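Local coordinates for SLH domain-containing protein (Pseudoflavonifractor capillosus, PDB 4OJU), which is of unknown function but carries BspA-type leucine-rich repeats and probably binds other proteins, with SLH domains elsewhere in the full-length chain suggesting attachment to the cell surface, at the interface of chains A and B. Coordinates in Å, arbitrary orientation; residue numbers count along the deposited sequence, not the author numbering. Chains: chain A/B, hypothetical leucine rich repeat protein.

The interface of chains A and B. Residues chain A 87, 110, 132; chain B 82-83, 87, 105-106, 109.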
loop_
_atom_site.group_PDB
_atom_site.type_symbol
_atom_site.label_atom_id
_atom_site.label_comp_id
_atom_site.label_asym_id
_atom_site.label_seq_id
_atom_site.Cartn_x
_atom_site.Cartn_y
_atom_site.Cartn_z
ATOM N N TYR A 87 -9.915 -10.798 3.015
ATOM C CA TYR A 87 -11.210 -10.135 2.833
ATOM C C TYR A 87 -12.164 -10.401 4.005
ATOM O O TYR A 87 -13.384 -10.381 3.829
ATOM C CB TYR A 87 -11.853 -10.503 1.469
ATOM C CG TYR A 87 -10.880 -10.339 0.322
ATOM C CD1 TYR A 87 -10.506 -9.073 -0.125
ATOM C CD2 TYR A 87 -10.289 -11.444 -0.279
ATOM C CE1 TYR A 87 -9.555 -8.914 -1.134
ATOM C CE2 TYR A 87 -9.355 -11.296 -1.307
ATOM C CZ TYR A 87 -8.977 -10.029 -1.717
ATOM O OH TYR A 87 -8.063 -9.881 -2.729
ATOM N N SER A 110 -6.438 -7.387 2.729
ATOM C CA SER A 110 -7.708 -6.646 2.670
ATOM C C SER A 110 -8.653 -6.956 3.878
ATOM O O SER A 110 -9.845 -7.242 3.691
ATOM C CB SER A 110 -8.409 -6.951 1.341
ATOM O OG SER A 110 -9.591 -6.197 1.130
ATOM N N TRP A 132 -3.262 -4.389 1.244
ATOM C CA TRP A 132 -4.607 -3.783 1.176
ATOM C C TRP A 132 -5.316 -3.735 2.535
ATOM O O TRP A 132 -6.438 -3.237 2.605
ATOM C CB TRP A 132 -5.531 -4.480 0.128
ATOM C CG TRP A 132 -4.890 -4.688 -1.211
ATOM C CD1 TRP A 132 -4.327 -3.737 -2.008
ATOM C CD2 TRP A 132 -4.685 -5.943 -1.876
ATOM N NE1 TRP A 132 -3.791 -4.322 -3.135
ATOM C CE2 TRP A 132 -4.008 -5.672 -3.085
ATOM C CE3 TRP A 132 -5.036 -7.275 -1.579
ATOM C CZ2 TRP A 132 -3.629 -6.685 -3.977
ATOM C CZ3 TRP A 132 -4.714 -8.269 -2.493
ATOM C CH2 TRP A 132 -4.000 -7.971 -3.668
ATOM N N ARG B 82 -15.826 -6.436 -8.554
ATOM C CA ARG B 82 -14.844 -6.654 -7.494
ATOM C C ARG B 82 -13.889 -7.785 -7.876
ATOM O O ARG B 82 -14.337 -8.856 -8.303
ATOM C CB ARG B 82 -15.609 -7.015 -6.219
ATOM C CG ARG B 82 -14.741 -7.392 -5.032
ATOM C CD ARG B 82 -15.615 -7.728 -3.822
ATOM N NE ARG B 82 -14.764 -8.147 -2.710
ATOM C CZ ARG B 82 -14.431 -9.406 -2.452
ATOM N NH1 ARG B 82 -14.923 -10.392 -3.186
ATOM N NH2 ARG B 82 -13.621 -9.690 -1.439
ATOM N N LEU B 83 -12.563 -7.548 -7.731
ATOM C CA LEU B 83 -11.540 -8.563 -8.034
ATOM C C LEU B 83 -11.687 -9.197 -9.421
ATOM O O LEU B 83 -11.224 -10.327 -9.608
ATOM C CB LEU B 83 -11.597 -9.688 -6.973
ATOM C CG LEU B 83 -11.229 -9.265 -5.528
ATOM C CD1 LEU B 83 -11.585 -10.394 -4.562
ATOM C CD2 LEU B 83 -9.729 -8.950 -5.382
ATOM N N TYR B 87 -5.078 -11.048 -9.323
ATOM C CA TYR B 87 -3.964 -12.004 -9.384
ATOM C C TYR B 87 -3.662 -12.474 -10.820
ATOM O O TYR B 87 -3.190 -13.591 -11.027
ATOM C CB TYR B 87 -4.189 -13.212 -8.432
ATOM C CG TYR B 87 -5.101 -12.937 -7.251
ATOM C CD1 TYR B 87 -4.708 -12.091 -6.217
ATOM C CD2 TYR B 87 -6.334 -13.571 -7.140
ATOM C CE1 TYR B 87 -5.553 -11.833 -5.134
ATOM C CE2 TYR B 87 -7.181 -13.325 -6.062
ATOM C CZ TYR B 87 -6.780 -12.469 -5.053
ATOM O OH TYR B 87 -7.618 -12.265 -3.979
ATOM N N GLU B 105 -13.986 -2.428 -6.158
ATOM C CA GLU B 105 -12.842 -2.665 -5.285
ATOM C C GLU B 105 -11.920 -3.745 -5.791
ATOM O O GLU B 105 -12.367 -4.831 -6.183
ATOM C CB GLU B 105 -13.330 -3.019 -3.863
ATOM C CG GLU B 105 -12.157 -3.047 -2.902
ATOM C CD GLU B 105 -12.434 -3.208 -1.424
ATOM O OE1 GLU B 105 -13.433 -3.879 -1.065
ATOM O OE2 GLU B 105 -11.583 -2.746 -0.628
ATOM N N LEU B 106 -10.614 -3.416 -5.816
ATOM C CA LEU B 106 -9.533 -4.334 -6.177
ATOM C C LEU B 106 -9.778 -5.040 -7.505
ATOM O O LEU B 106 -9.373 -6.187 -7.682
ATOM C CB LEU B 106 -9.367 -5.349 -5.029
ATOM C CG LEU B 106 -8.898 -4.673 -3.722
ATOM C CD1 LEU B 106 -8.824 -5.662 -2.587
ATOM C CD2 LEU B 106 -7.541 -3.974 -3.893
ATOM N N ALA B 109 -6.400 -6.178 -8.560
ATOM C CA ALA B 109 -5.579 -6.511 -7.382
ATOM C C ALA B 109 -4.404 -7.426 -7.725
ATOM O O ALA B 109 -4.598 -8.471 -8.334
ATOM C CB ALA B 109 -6.438 -7.188 -6.318
#
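A:Tyr87 and B:Tyr87, equivalent residues in loops of the BspA-type leucine-rich repeat region, meet phenol to phenol on a two-fold symmetric interface. The chains belong to a deposited tetramer, and the structure alone does not show that this pairing exists outside the crystal.

The polar evidence is the hydrogen bond between the hydroxyls, A:Tyr87 OH to B:Tyr87 OH, 2.7 Å; the structure does not tell donor from acceptor. The side chains arrive from opposite directions, and the B:Tyr87 hydroxyl lies in the plane of the A:Tyr87 ring, at its edge.

Apolar contacts meet that ring at an edge and on one face. B:Leu106 CD1 also lies in its plane, at the CE1 edge, 3.6 Å from A:Tyr87 CE1, whereas B:Leu83 CD1 covers a face toward the rim, 3.9 Å from A:Tyr87 CZ. With CG anti to the carbonyl carbon (chi1 -49°), A:Tyr87 carries its phenol across to chain B, with one methyl at its edge and the other over a face. Replacing A:Tyr87 by alanine is likely to leave the B:Tyr87 hydroxyl without this partner and open a gap beside B:Leu83, B:Leu106 and B:Arg82.

B:Leu106 forks between two aromatic residues: while CD1 serves the tyrosine, CD2 sits over the five-membered ring of A:Trp132, 3.7 Å from its centroid, in a CH-pi contact. Farther along the indole, the six-membered ring meets B:Ala109, with A:Trp132 CH2 3.7 Å from B:Ala109 CB. A:Ser110 adds a looser contact, its OG 3.8 Å from B:Leu106 CD1.

The extended B:Arg82 side chain reaches over the CG end of the tyrosine face that B:Leu83 also covers, bringing NH2 to 3.3 Å from A:Tyr87 CG. Ring and guanidinium planes stand 81° apart, and A:Tyr87 CB lies at the guanidinium edge, which argues against parallel stacking. B:Leu83 CD1 also covers one guanidinium face, and this packing within chain B probably helps hold the arginine over the tyrosine.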